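Local coordinates for protein glutaconate coenzyme a-transferase (Acidaminococcus fermentans, PDB 1POI) that catalyses, as the A subunit of an A4B4 heterooctamer, transfer of coenzyme A from acetyl-CoA to glutaconate or (R)-2-hydroxyglutarate during glutamate fermentation, at residues D18-G23 / Q171-I177; G23-R29 / G193-D197; G51-W57 / Y69-A75; W109-A113 / D199-A203; Y206-E212 / V234-A240. The contacts are given in a common frame with arbitrary orientation. Residue numbers count along the deposited sequence, not the author numbering.

Contact 1: residues D18-G23 / Q171-I177; sequences DHIALG and QVDVAII
The backbone ladder between two neighbouring parallel strands, 19-22 and 174-179, carries the polar part of this contact at the centre of a seven-stranded parallel sheet of Rossmann-like type. Gly23 N donates to Ile176 O (2.8 Å), Ile176 N to Ala21 O (2.9 Å, nearly straight) and Ala21 N to Val174 O (3.0 Å). At the N-terminal end an aspartate takes the place of a strand carbonyl: Asp173 OD2 accepts from His19 N at 2.9 Å, and Asp173 N returns a bond to His19 O at 2.8 Å. Asp173 OD2 also lies 3.3 Å from Asp18 OD1, a like-charge proximity eased by the salt bridge from Lys145 to Asp173, while Asp18 OD2 accepts from His15 N. The segment axes approach to 4.9 Å at 17°, with Ile20, Ala21 and Leu22 level with Val174, Ala175 and Ile176. Ile20, Leu22, Val174 and Ile176 share one face, where Ile20 and Leu22 meet Trp57 of helix 55-62; Ala21 and Ala175 share the other, under Ile200. There Ala21 CB touches Val172 CG1 at 3.6 Å. The t rotamer of His19 lays its ring beside Val172, with Gln171 O over one ring face, 3.4 Å from His19 CG.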
# COMPACT_ATOMS: atom_id res chain seq x y z
N ASP A 18 3.64 42.20 4.38
CA ASP A 18 3.52 41.05 3.48
C ASP A 18 2.19 40.73 2.84
O ASP A 18 1.12 40.91 3.44
CB ASP A 18 3.95 39.80 4.21
CG ASP A 18 5.40 39.66 4.25
OD1 ASP A 18 6.07 40.15 3.33
OD2 ASP A 18 5.90 39.03 5.20
N HIS A 19 2.27 40.24 1.62
CA HIS A 19 1.12 39.78 0.85
C HIS A 19 1.25 38.29 1.11
O HIS A 19 2.21 37.67 0.62
CB HIS A 19 1.33 40.00 -0.65
CG HIS A 19 0.21 39.47 -1.51
ND1 HIS A 19 -0.05 38.13 -1.65
CD2 HIS A 19 -0.70 40.12 -2.27
CE1 HIS A 19 -1.08 37.97 -2.47
NE2 HIS A 19 -1.49 39.16 -2.86
N ILE A 20 0.36 37.73 1.94
CA ILE A 20 0.41 36.31 2.28
C ILE A 20 -0.67 35.51 1.58
O ILE A 20 -1.60 36.08 0.97
CB ILE A 20 0.17 36.06 3.80
CG1 ILE A 20 -1.17 36.65 4.23
CG2 ILE A 20 1.31 36.57 4.63
CD1 ILE A 20 -1.56 36.26 5.61
N ALA A 21 -0.53 34.19 1.65
CA ALA A 21 -1.50 33.26 1.10
C ALA A 21 -1.55 32.05 2.06
O ALA A 21 -0.51 31.49 2.47
CB ALA A 21 -1.13 32.84 -0.31
N LEU A 22 -2.76 31.72 2.50
CA LEU A 22 -2.97 30.61 3.42
C LEU A 22 -3.60 29.44 2.68
O LEU A 22 -4.53 29.62 1.88
CB LEU A 22 -3.87 31.06 4.59
CG LEU A 22 -3.29 32.18 5.48
CD1 LEU A 22 -4.39 32.82 6.28
CD2 LEU A 22 -2.19 31.67 6.40
N GLY A 23 -3.03 28.26 2.89
CA GLY A 23 -3.55 27.06 2.25
C GLY A 23 -4.87 26.56 2.83
O GLY A 23 -5.48 27.24 3.66
N GLN A 171 1.46 38.76 -6.49
CA GLN A 171 2.83 38.47 -6.08
C GLN A 171 2.82 38.14 -4.60
O GLN A 171 2.74 39.01 -3.74
CB GLN A 171 3.72 39.68 -6.35
CG GLN A 171 3.73 40.06 -7.82
CD GLN A 171 4.78 41.09 -8.14
OE1 GLN A 171 5.98 40.80 -8.11
NE2 GLN A 171 4.33 42.31 -8.44
N VAL A 172 2.92 36.86 -4.30
CA VAL A 172 2.83 36.38 -2.95
C VAL A 172 4.19 36.30 -2.25
O VAL A 172 5.07 35.55 -2.67
CB VAL A 172 2.10 35.01 -2.96
CG1 VAL A 172 1.87 34.51 -1.54
CG2 VAL A 172 0.77 35.13 -3.74
N ASP A 173 4.32 37.03 -1.15
CA ASP A 173 5.56 37.04 -0.40
C ASP A 173 5.75 35.76 0.37
O ASP A 173 6.81 35.14 0.26
CB ASP A 173 5.60 38.24 0.55
CG ASP A 173 5.58 39.55 -0.18
OD1 ASP A 173 6.33 39.69 -1.18
OD2 ASP A 173 4.83 40.46 0.24
N VAL A 174 4.77 35.40 1.19
CA VAL A 174 4.81 34.16 1.99
C VAL A 174 3.58 33.28 1.73
O VAL A 174 2.44 33.77 1.57
CB VAL A 174 4.83 34.41 3.51
CG1 VAL A 174 5.51 33.27 4.23
CG2 VAL A 174 5.49 35.71 3.84
N ALA A 175 3.81 31.98 1.70
CA ALA A 175 2.75 31.01 1.52
C ALA A 175 2.83 30.09 2.73
O ALA A 175 3.95 29.65 3.11
CB ALA A 175 2.97 30.23 0.28
N ILE A 176 1.70 29.87 3.40
CA ILE A 176 1.67 28.99 4.57
C ILE A 176 0.65 27.89 4.32
O ILE A 176 -0.53 28.19 4.05
CB ILE A 176 1.34 29.75 5.87
CG1 ILE A 176 2.42 30.83 6.12
CG2 ILE A 176 1.31 28.78 7.05
CD1 ILE A 176 2.00 31.96 7.02
N ILE A 177 1.12 26.64 4.31
CA ILE A 177 0.27 25.47 4.08
C ILE A 177 0.50 24.32 5.10
O ILE A 177 1.60 24.17 5.66
CB ILE A 177 0.43 24.90 2.62
CG1 ILE A 177 1.77 24.19 2.46
CG2 ILE A 177 0.28 26.00 1.58
CD1 ILE A 177 2.03 23.78 1.03

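Contact 2: residues G23-R29 / G193-D197; sequences GGFTTDR and GKFQD
Two loops at the C-terminal edge of a parallel sheet interlock here, illustrating how an α/β fold joins segments that have no regular structure. Residues 23-29 follow strand 19-22 and contain a type II' turn, Phe25 to Asp28, closed by Asp28 N to Phe25 O (2.6 Å), with Phe25 N returning a bond to Asp28 O (2.8 Å). Residues 193-197 form a second II' turn, Lys194 to Asp197, leading into helix 197-203. Arg29 reaches across to the second loop: chi1 is off-well at -133°, then t and p, so that NH1 donates to Gly193 O at 2.7 Å, and NH2 makes a salt bridge with Asp197 OD2 (3.0 Å) and a weak bond to Lys194 O (3.0 Å). Asp197 (chi1 m) uses OD1 for Gly24 N at 2.9 Å. Gln196, p then m, donates from NE2 to Gly24 O (3.2 Å) and also to Leu22 O; its OE1 accepts from Tyr106. Phe195, chi1 m and at positive phi, sets its ring so that Phe25 CB sits over one face, 3.4 Å from the ring centroid, a CH-pi contact; Phe25, at t, carries its own ring onward to Tyr106. Another subunit packs on Phe25 and Phe195. Gly23 permits the close approach, since a CB there would clash with Asp197 OD2; Gly24 suits its positive phi. With both carboxylate oxygens engaged, Asp197 ties a buried guanidinium charge and a backbone amide of one loop to the other.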
# COMPACT_ATOMS: atom_id res chain seq x y z
N GLY A 23 -3.03 28.26 2.89
CA GLY A 23 -3.55 27.06 2.25
C GLY A 23 -4.87 26.56 2.83
O GLY A 23 -5.48 27.24 3.66
N GLY A 24 -5.32 25.39 2.34
CA GLY A 24 -6.54 24.77 2.82
C GLY A 24 -7.82 25.35 2.25
O GLY A 24 -7.79 26.40 1.63
N PHE A 25 -8.93 24.66 2.47
CA PHE A 25 -10.25 25.05 1.98
C PHE A 25 -11.20 25.05 3.17
O PHE A 25 -11.41 24.01 3.77
CB PHE A 25 -10.74 24.04 0.95
CG PHE A 25 -11.87 24.52 0.07
CD1 PHE A 25 -13.16 24.60 0.55
CD2 PHE A 25 -11.63 24.88 -1.25
CE1 PHE A 25 -14.21 25.03 -0.27
CE2 PHE A 25 -12.66 25.30 -2.07
CZ PHE A 25 -13.95 25.38 -1.58
N THR A 26 -11.78 26.22 3.47
CA THR A 26 -12.71 26.45 4.59
C THR A 26 -12.45 25.65 5.89
O THR A 26 -11.59 26.05 6.69
CB THR A 26 -14.19 26.44 4.14
OG1 THR A 26 -14.53 25.17 3.58
CG2 THR A 26 -14.42 27.50 3.09
N THR A 27 -13.20 24.59 6.15
CA THR A 27 -12.95 23.78 7.36
C THR A 27 -12.11 22.56 7.04
O THR A 27 -12.08 21.61 7.82
CB THR A 27 -14.23 23.29 8.04
OG1 THR A 27 -14.94 22.41 7.16
CG2 THR A 27 -15.12 24.45 8.42
N ASP A 28 -11.43 22.57 5.89
CA ASP A 28 -10.59 21.44 5.49
C ASP A 28 -9.12 21.88 5.30
O ASP A 28 -8.84 22.77 4.50
CB ASP A 28 -11.14 20.78 4.21
CG ASP A 28 -10.45 19.44 3.86
OD1 ASP A 28 -9.41 19.08 4.46
OD2 ASP A 28 -10.97 18.73 2.96
N ARG A 29 -8.22 21.26 6.05
CA ARG A 29 -6.78 21.52 5.99
C ARG A 29 -6.28 22.98 6.00
O ARG A 29 -5.47 23.37 5.15
CB ARG A 29 -6.15 20.74 4.83
CG ARG A 29 -4.84 19.99 5.23
CD ARG A 29 -4.15 19.33 4.04
NE ARG A 29 -3.95 20.29 2.95
CZ ARG A 29 -4.65 20.28 1.82
NH1 ARG A 29 -5.55 19.34 1.62
NH2 ARG A 29 -4.60 21.30 0.98
N GLY A 193 -7.07 16.04 -1.88
CA GLY A 193 -6.97 17.25 -2.68
C GLY A 193 -6.05 18.28 -2.06
O GLY A 193 -5.93 18.39 -0.85
N LYS A 194 -5.40 19.07 -2.91
CA LYS A 194 -4.46 20.08 -2.46
C LYS A 194 -5.02 21.49 -2.42
O LYS A 194 -4.41 22.36 -1.83
CB LYS A 194 -3.25 20.10 -3.38
CG LYS A 194 -2.30 18.97 -3.20
CD LYS A 194 -2.62 17.78 -4.06
CE LYS A 194 -2.31 16.55 -3.22
NZ LYS A 194 -2.16 15.26 -3.93
N PHE A 195 -6.15 21.73 -3.08
CA PHE A 195 -6.70 23.08 -3.14
C PHE A 195 -5.60 23.97 -3.79
O PHE A 195 -4.89 23.51 -4.68
CB PHE A 195 -7.14 23.59 -1.75
CG PHE A 195 -7.98 22.59 -0.97
CD1 PHE A 195 -9.26 22.25 -1.40
CD2 PHE A 195 -7.47 21.94 0.16
CE1 PHE A 195 -10.00 21.29 -0.73
CE2 PHE A 195 -8.20 20.99 0.83
CZ PHE A 195 -9.47 20.65 0.39
N GLN A 196 -5.44 25.20 -3.33
CA GLN A 196 -4.42 26.09 -3.90
C GLN A 196 -3.04 25.85 -3.31
O GLN A 196 -2.07 26.50 -3.68
CB GLN A 196 -4.79 27.54 -3.63
CG GLN A 196 -4.62 27.93 -2.17
CD GLN A 196 -5.82 27.63 -1.29
OE1 GLN A 196 -6.79 26.96 -1.69
NE2 GLN A 196 -5.78 28.15 -0.08
N ASP A 197 -2.92 24.89 -2.43
CA ASP A 197 -1.65 24.65 -1.77
C ASP A 197 -0.36 24.54 -2.56
O ASP A 197 0.63 25.11 -2.13
CB ASP A 197 -1.78 23.51 -0.78
CG ASP A 197 -2.70 23.85 0.35
OD1 ASP A 197 -3.64 24.65 0.14
OD2 ASP A 197 -2.49 23.33 1.45

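Contact 3: residues G51-W57 / Y69-A75; sequences GAAGGDW and YINCYTA
Two short, weakly bonded strands, about 52-53 and 73-74, make a small parallel pairing apart from the main sheet of this Rossmann-like fold, the chain between them running through helix 55-62 and strand 66-71 of the main sheet. Ala53 is level with Thr74 (CA atoms 4.6 Å apart) and satisfies both backbone groups across the gap: Ala53 N donates to Tyr73 O at 3.1 Å and Ala53 O accepts from Ala75 N at 3.0 Å. Ala52, the centre of an inverse gamma turn, gives its N to Tyr106 OH and its O to Thr26 N. Gly54 stands at the N-cap of helix 55-62; its N donates to Asp56 OD1 (2.8 Å), the p rotamer folding that carboxylate back, while Asp56 OD2 pairs with Lys30. Tyr69, chi1 t, swings its hydroxyl inward to share a hydrogen bond with Thr74, Tyr69 OH to Thr74 OG1 being 2.8 Å. Tyr69 CE1 lies 3.7 Å from Trp57 CD2, the rings oblique at 41°, and Ala53 CB is 3.4 Å from Tyr69 OH. Tyr73 OH turns to Ser77, and Asn71 ND2 serves Asp99 and the backbone of another subunit. Only two backbone bonds tie the pair, so Tyr69 OH with Thr74 OG1, and Asp56 OD1 on Gly54 N, satisfy polar groups beside it.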
# COMPACT_ATOMS: atom_id res chain seq x y z
N GLY A 51 -9.40 33.20 -0.89
CA GLY A 51 -9.65 31.89 -1.46
C GLY A 51 -10.90 31.44 -0.74
O GLY A 51 -11.73 32.28 -0.40
N ALA A 52 -11.06 30.14 -0.53
CA ALA A 52 -12.22 29.64 0.22
C ALA A 52 -11.78 29.75 1.67
O ALA A 52 -11.23 28.81 2.26
CB ALA A 52 -12.51 28.21 -0.14
N ALA A 53 -11.99 30.95 2.22
CA ALA A 53 -11.57 31.29 3.57
C ALA A 53 -12.48 30.88 4.72
O ALA A 53 -13.71 30.90 4.61
CB ALA A 53 -11.29 32.79 3.64
N GLY A 54 -11.85 30.58 5.85
CA GLY A 54 -12.61 30.18 7.01
C GLY A 54 -12.31 30.98 8.26
O GLY A 54 -12.10 32.18 8.21
N GLY A 55 -12.19 30.28 9.38
CA GLY A 55 -11.94 30.97 10.63
C GLY A 55 -10.58 31.62 10.66
O GLY A 55 -10.34 32.54 11.43
N ASP A 56 -9.68 31.10 9.83
CA ASP A 56 -8.32 31.61 9.73
C ASP A 56 -8.30 33.12 9.37
O ASP A 56 -7.87 33.94 10.17
CB ASP A 56 -7.46 30.72 8.78
CG ASP A 56 -8.09 30.51 7.35
OD1 ASP A 56 -9.32 30.61 7.14
OD2 ASP A 56 -7.31 30.22 6.41
N TRP A 57 -8.85 33.50 8.22
CA TRP A 57 -8.86 34.90 7.87
C TRP A 57 -9.77 35.70 8.79
O TRP A 57 -9.61 36.91 8.92
CB TRP A 57 -9.25 35.11 6.41
CG TRP A 57 -8.09 34.86 5.50
CD1 TRP A 57 -7.79 33.69 4.86
CD2 TRP A 57 -7.01 35.77 5.21
NE1 TRP A 57 -6.59 33.81 4.20
CE2 TRP A 57 -6.08 35.07 4.40
CE3 TRP A 57 -6.74 37.10 5.57
CZ2 TRP A 57 -4.89 35.66 3.93
CZ3 TRP A 57 -5.56 37.68 5.11
CH2 TRP A 57 -4.65 36.96 4.30
N TYR A 69 -7.94 43.02 1.91
CA TYR A 69 -8.31 41.62 1.81
C TYR A 69 -9.01 41.39 0.47
O TYR A 69 -9.96 42.12 0.14
CB TYR A 69 -9.25 41.31 2.98
CG TYR A 69 -9.83 39.93 3.03
CD1 TYR A 69 -9.02 38.80 3.18
CD2 TYR A 69 -11.22 39.75 2.95
CE1 TYR A 69 -9.58 37.52 3.26
CE2 TYR A 69 -11.78 38.50 3.03
CZ TYR A 69 -10.97 37.38 3.18
OH TYR A 69 -11.57 36.15 3.28
N ILE A 70 -8.49 40.44 -0.31
CA ILE A 70 -9.04 40.13 -1.64
C ILE A 70 -9.99 38.95 -1.39
O ILE A 70 -9.57 37.84 -1.06
CB ILE A 70 -7.91 39.79 -2.71
CG1 ILE A 70 -6.73 40.78 -2.62
CG2 ILE A 70 -8.48 39.84 -4.13
CD1 ILE A 70 -7.10 42.25 -2.74
N ASN A 71 -11.26 39.18 -1.65
CA ASN A 71 -12.28 38.21 -1.31
C ASN A 71 -13.18 37.56 -2.36
O ASN A 71 -13.64 38.21 -3.32
CB ASN A 71 -13.18 38.87 -0.26
CG ASN A 71 -14.12 37.91 0.39
OD1 ASN A 71 -13.71 37.10 1.23
ND2 ASN A 71 -15.39 37.96 -0.01
N CYS A 72 -13.48 36.28 -2.09
CA CYS A 72 -14.38 35.49 -2.94
C CYS A 72 -15.44 34.79 -2.08
O CYS A 72 -16.61 34.75 -2.48
CB CYS A 72 -13.62 34.48 -3.81
SG CYS A 72 -12.71 33.17 -2.95
N TYR A 73 -15.06 34.35 -0.88
CA TYR A 73 -15.94 33.65 0.04
C TYR A 73 -15.29 33.51 1.42
O TYR A 73 -14.12 33.09 1.52
CB TYR A 73 -16.25 32.25 -0.55
CG TYR A 73 -17.00 31.30 0.36
CD1 TYR A 73 -16.32 30.49 1.26
CD2 TYR A 73 -18.39 31.26 0.35
CE1 TYR A 73 -16.99 29.65 2.15
CE2 TYR A 73 -19.09 30.43 1.22
CZ TYR A 73 -18.38 29.63 2.12
OH TYR A 73 -19.08 28.84 3.01
N THR A 74 -16.03 33.85 2.48
CA THR A 74 -15.51 33.72 3.86
C THR A 74 -16.55 33.18 4.84
O THR A 74 -17.41 33.92 5.31
CB THR A 74 -14.99 35.07 4.41
OG1 THR A 74 -14.36 35.80 3.35
CG2 THR A 74 -13.95 34.83 5.50
N ALA A 75 -16.41 31.92 5.22
CA ALA A 75 -17.35 31.27 6.14
C ALA A 75 -16.78 29.99 6.67
O ALA A 75 -16.13 29.26 5.95
CB ALA A 75 -18.64 30.94 5.43

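Contact 4: residues W109-A113 / D199-A203; sequences WHAAA and DIAEA
Helix-helix packing on one face of a parallel α/β sheet often depends on small residues, and helices 102-114 and 197-203 are a compact case. Their segments run in broadly the same direction, crossing at 44° with axes only 8.0 Å apart. The apolar contacts come from alanines, Ile200 and the ring of Trp109. Ala113 and Ala203 bring their CA atoms to 4.5 Å, and Ala112 CB meets Ala203 CB at 3.9 Å. Trp109, chi1 near -89°, offers a face to Ile200 (chi1 p, chi2 t): Ile200 CG2 stands 3.4 Å from the centroid of the five-membered ring of Trp109, 5° off its normal, a CH-pi contact. Oxygens come close across the pair without forming hydrogen bonds. Asp199 OD1 lies 3.0 Å from His110 CD2 near the ring plane, and Ala113 CB is 3.5 Å from Asp199 O; Ala113 O and Glu202 OE1, two acceptors, are 3.3 Å apart. The charge of Asp199 is instead met by a basic side chain of a neighbouring transferase subunit. His110 also meets His110 of another copy of this protein, placing the helix pair at subunit interfaces. On the inner side, Trp109 and Ile200 rest on Ala21 of strand 19-22, and Ile200 also reaches Ala175 and Ile177 of strand 174-179.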
# COMPACT_ATOMS: atom_id res chain seq x y z
N TRP A 109 -4.01 32.62 -8.51
CA TRP A 109 -2.94 31.92 -7.84
C TRP A 109 -2.32 30.95 -8.83
O TRP A 109 -1.10 30.80 -8.89
CB TRP A 109 -3.47 31.15 -6.63
CG TRP A 109 -3.52 31.90 -5.33
CD1 TRP A 109 -2.61 32.80 -4.88
CD2 TRP A 109 -4.45 31.70 -4.25
NE1 TRP A 109 -2.89 33.16 -3.58
CE2 TRP A 109 -4.02 32.50 -3.17
CE3 TRP A 109 -5.60 30.92 -4.09
CZ2 TRP A 109 -4.70 32.54 -1.95
CZ3 TRP A 109 -6.28 30.96 -2.87
CH2 TRP A 109 -5.82 31.76 -1.82
N HIS A 110 -3.14 30.27 -9.62
CA HIS A 110 -2.59 29.31 -10.56
C HIS A 110 -1.69 29.98 -11.61
O HIS A 110 -0.54 29.56 -11.81
CB HIS A 110 -3.69 28.44 -11.19
CG HIS A 110 -3.16 27.25 -11.93
ND1 HIS A 110 -3.57 26.91 -13.20
CD2 HIS A 110 -2.20 26.35 -11.60
CE1 HIS A 110 -2.90 25.86 -13.62
NE2 HIS A 110 -2.06 25.50 -12.67
N ALA A 111 -2.20 31.03 -12.25
CA ALA A 111 -1.43 31.80 -13.22
C ALA A 111 -0.12 32.28 -12.61
O ALA A 111 0.89 32.39 -13.30
CB ALA A 111 -2.21 32.96 -13.69
N ALA A 112 -0.12 32.57 -11.31
CA ALA A 112 1.11 33.01 -10.64
C ALA A 112 2.11 31.86 -10.58
O ALA A 112 3.28 32.02 -10.92
CB ALA A 112 0.81 33.54 -9.24
N ALA A 113 1.64 30.69 -10.17
CA ALA A 113 2.52 29.54 -10.09
C ALA A 113 3.06 29.25 -11.48
O ALA A 113 4.19 28.77 -11.63
CB ALA A 113 1.77 28.35 -9.55
N ASP A 199 0.17 25.58 -5.79
CA ASP A 199 0.30 26.82 -6.55
C ASP A 199 0.99 27.88 -5.67
O ASP A 199 2.03 28.41 -6.03
CB ASP A 199 -1.08 27.36 -6.93
CG ASP A 199 -1.65 26.72 -8.19
OD1 ASP A 199 -0.94 26.01 -8.94
OD2 ASP A 199 -2.84 26.98 -8.44
N ILE A 200 0.40 28.19 -4.53
CA ILE A 200 0.97 29.20 -3.64
C ILE A 200 2.35 28.87 -3.05
O ILE A 200 3.03 29.77 -2.55
CB ILE A 200 -0.04 29.63 -2.54
CG1 ILE A 200 -0.31 28.49 -1.53
CG2 ILE A 200 -1.33 30.00 -3.18
CD1 ILE A 200 -1.20 28.88 -0.35
N ALA A 201 2.77 27.60 -3.10
CA ALA A 201 4.12 27.23 -2.60
C ALA A 201 5.12 27.33 -3.76
O ALA A 201 6.32 27.13 -3.56
CB ALA A 201 4.13 25.80 -2.05
N GLU A 202 4.60 27.48 -4.97
CA GLU A 202 5.43 27.62 -6.15
C GLU A 202 5.57 29.12 -6.39
O GLU A 202 6.67 29.61 -6.68
CB GLU A 202 4.80 26.93 -7.37
CG GLU A 202 5.61 27.13 -8.65
CD GLU A 202 5.36 26.09 -9.74
OE1 GLU A 202 4.19 25.85 -10.11
OE2 GLU A 202 6.35 25.51 -10.24
N ALA A 203 4.46 29.85 -6.25
CA ALA A 203 4.42 31.29 -6.44
C ALA A 203 5.16 32.07 -5.37
O ALA A 203 6.12 32.77 -5.67
CB ALA A 203 3.00 31.78 -6.52

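Contact 5: residues Y206-E212 / V234-A240; sequences YTIVTCE and VDAVVLA
Val209, chi1 p, occupies the apolar centre, its CG1 lying 3.5 Å from Val237 CG2 and 3.6 Å from Val234 CG1; Cys211 (p) extends this face, SG 4.2 Å from Val237 CG1. On the opposite face Ile208 CG2 meets Ala236 CB at 3.9 Å, and Thr210 CG2 comes within 4.2 Å of Val238 CB. Leu6 and Ala9 of the N-terminal region cover Val238 and Ala236. These are the last two strands of the seven-stranded parallel sheet, 206-211 and 236-239, the latter outermost within the chain; their axes lie 4.8 Å apart at 19°, with Ile208, Val209, Thr210 and Cys211 level with Ala236, Val237, Val238 and Leu239. Extended backbones alternate in a regular parallel ladder: Val209 N to Ala236 O (2.8 Å), Val238 N to Val209 O (3.0 Å), Cys211 N to Val238 O (2.9 Å) and Ala240 N to Cys211 O (2.8 Å). At the N-terminal edge Thr207 O accepts from Ala236 N (3.2 Å) and Asp235 N (3.0 Å), and Asp235, chi1 m, curls its OD2 to Thr207 N at 3.0 Å. Toward the other end Thr210 OG1 bonds His178, and the carboxylate of Glu212 bonds Tyr253, His178 and Tyr242 N.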
# COMPACT_ATOMS: atom_id res chain seq x y z
N TYR A 206 8.67 33.12 -0.29
CA TYR A 206 9.02 32.32 0.89
C TYR A 206 7.87 31.36 1.19
O TYR A 206 6.70 31.78 1.10
CB TYR A 206 9.24 33.21 2.11
CG TYR A 206 10.46 34.08 2.01
CD1 TYR A 206 11.74 33.54 2.16
CD2 TYR A 206 10.35 35.44 1.68
CE1 TYR A 206 12.87 34.32 1.99
CE2 TYR A 206 11.47 36.23 1.51
CZ TYR A 206 12.73 35.67 1.66
OH TYR A 206 13.86 36.44 1.43
N THR A 207 8.17 30.11 1.51
CA THR A 207 7.12 29.13 1.83
C THR A 207 7.33 28.42 3.16
O THR A 207 8.42 27.88 3.42
CB THR A 207 6.95 28.05 0.74
OG1 THR A 207 6.45 28.65 -0.46
CG2 THR A 207 5.93 27.00 1.19
N ILE A 208 6.30 28.44 3.99
CA ILE A 208 6.38 27.76 5.29
C ILE A 208 5.39 26.58 5.27
O ILE A 208 4.20 26.75 4.92
CB ILE A 208 6.06 28.69 6.49
CG1 ILE A 208 6.98 29.92 6.46
CG2 ILE A 208 6.29 27.94 7.82
CD1 ILE A 208 6.45 31.11 7.20
N VAL A 209 5.90 25.40 5.62
CA VAL A 209 5.08 24.21 5.64
C VAL A 209 4.93 23.60 7.05
O VAL A 209 5.92 23.19 7.67
CB VAL A 209 5.63 23.13 4.63
CG1 VAL A 209 7.02 22.67 5.06
CG2 VAL A 209 4.71 21.92 4.53
N THR A 210 3.73 23.64 7.61
CA THR A 210 3.53 22.99 8.92
C THR A 210 3.07 21.57 8.55
O THR A 210 2.23 21.40 7.64
CB THR A 210 2.47 23.67 9.80
OG1 THR A 210 1.29 23.92 9.03
CG2 THR A 210 2.99 24.97 10.37
N CYS A 211 3.64 20.56 9.21
CA CYS A 211 3.30 19.18 8.92
C CYS A 211 3.04 18.30 10.16
O CYS A 211 3.59 18.52 11.22
CB CYS A 211 4.42 18.61 8.09
SG CYS A 211 5.88 18.41 9.05
N GLU A 212 2.20 17.28 9.99
CA GLU A 212 1.84 16.36 11.07
C GLU A 212 3.03 15.53 11.46
O GLU A 212 3.17 15.11 12.60
CB GLU A 212 0.74 15.43 10.60
CG GLU A 212 -0.53 16.13 10.21
CD GLU A 212 -1.31 16.60 11.42
OE1 GLU A 212 -1.03 16.12 12.53
OE2 GLU A 212 -2.21 17.44 11.25
N VAL A 234 10.42 25.03 -0.75
CA VAL A 234 10.11 25.12 0.66
C VAL A 234 11.25 25.64 1.54
O VAL A 234 12.36 25.08 1.52
CB VAL A 234 9.67 23.70 1.14
CG1 VAL A 234 9.59 23.62 2.65
CG2 VAL A 234 8.35 23.33 0.48
N ASP A 235 10.96 26.65 2.37
CA ASP A 235 11.97 27.25 3.26
C ASP A 235 11.96 26.81 4.71
O ASP A 235 13.03 26.60 5.29
CB ASP A 235 11.86 28.75 3.20
CG ASP A 235 12.09 29.25 1.85
OD1 ASP A 235 13.27 29.22 1.45
OD2 ASP A 235 11.08 29.61 1.18
N ALA A 236 10.77 26.77 5.31
CA ALA A 236 10.63 26.34 6.72
C ALA A 236 9.68 25.14 6.91
O ALA A 236 8.52 25.19 6.47
CB ALA A 236 10.13 27.51 7.58
N VAL A 237 10.20 24.08 7.52
CA VAL A 237 9.43 22.87 7.83
C VAL A 237 9.23 22.85 9.34
O VAL A 237 10.21 22.86 10.09
CB VAL A 237 10.15 21.56 7.42
CG1 VAL A 237 9.41 20.37 7.99
CG2 VAL A 237 10.19 21.40 5.92
N VAL A 238 7.98 22.82 9.77
CA VAL A 238 7.66 22.81 11.20
C VAL A 238 6.75 21.63 11.61
O VAL A 238 5.66 21.45 11.05
CB VAL A 238 6.94 24.14 11.62
CG1 VAL A 238 6.76 24.19 13.11
CG2 VAL A 238 7.70 25.36 11.11
N LEU A 239 7.17 20.86 12.60
CA LEU A 239 6.36 19.72 13.08
C LEU A 239 5.21 20.25 13.93
O LEU A 239 5.44 20.82 14.98
CB LEU A 239 7.22 18.76 13.90
CG LEU A 239 6.60 17.40 14.30
CD1 LEU A 239 5.89 16.76 13.12
CD2 LEU A 239 7.68 16.45 14.83
N ALA A 240 3.99 20.13 13.45
CA ALA A 240 2.83 20.60 14.19
C ALA A 240 1.62 19.66 14.09
O ALA A 240 0.76 19.85 13.22
CB ALA A 240 2.45 21.96 13.74

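How the contacts relate
Contacts 1 and 5 are neighbouring-strand pairings of one parallel sheet, linked by strand 174-179 pairing with 206-211 through Ala175 O to Ile208 N (2.8 Å); in both an aspartate side chain stands in for a carbonyl at the N-terminal end. Contact 1 is central, contact 5 at the sheet's margin. Contacts 2 and 3 replace long ladders with loop and short-strand pairing, joined by Thr26 N to Ala52 O (2.9 Å), and only contact 2 crosses with a salt bridge. Contact 4, purely packing between helices, lies on the sheet face that contact 1 presents through Ala21 and Ala175. All five are largely buried; contacts 2 to 5 also meet other subunits, contact 5 only through Leu239, whereas none touches contact 1.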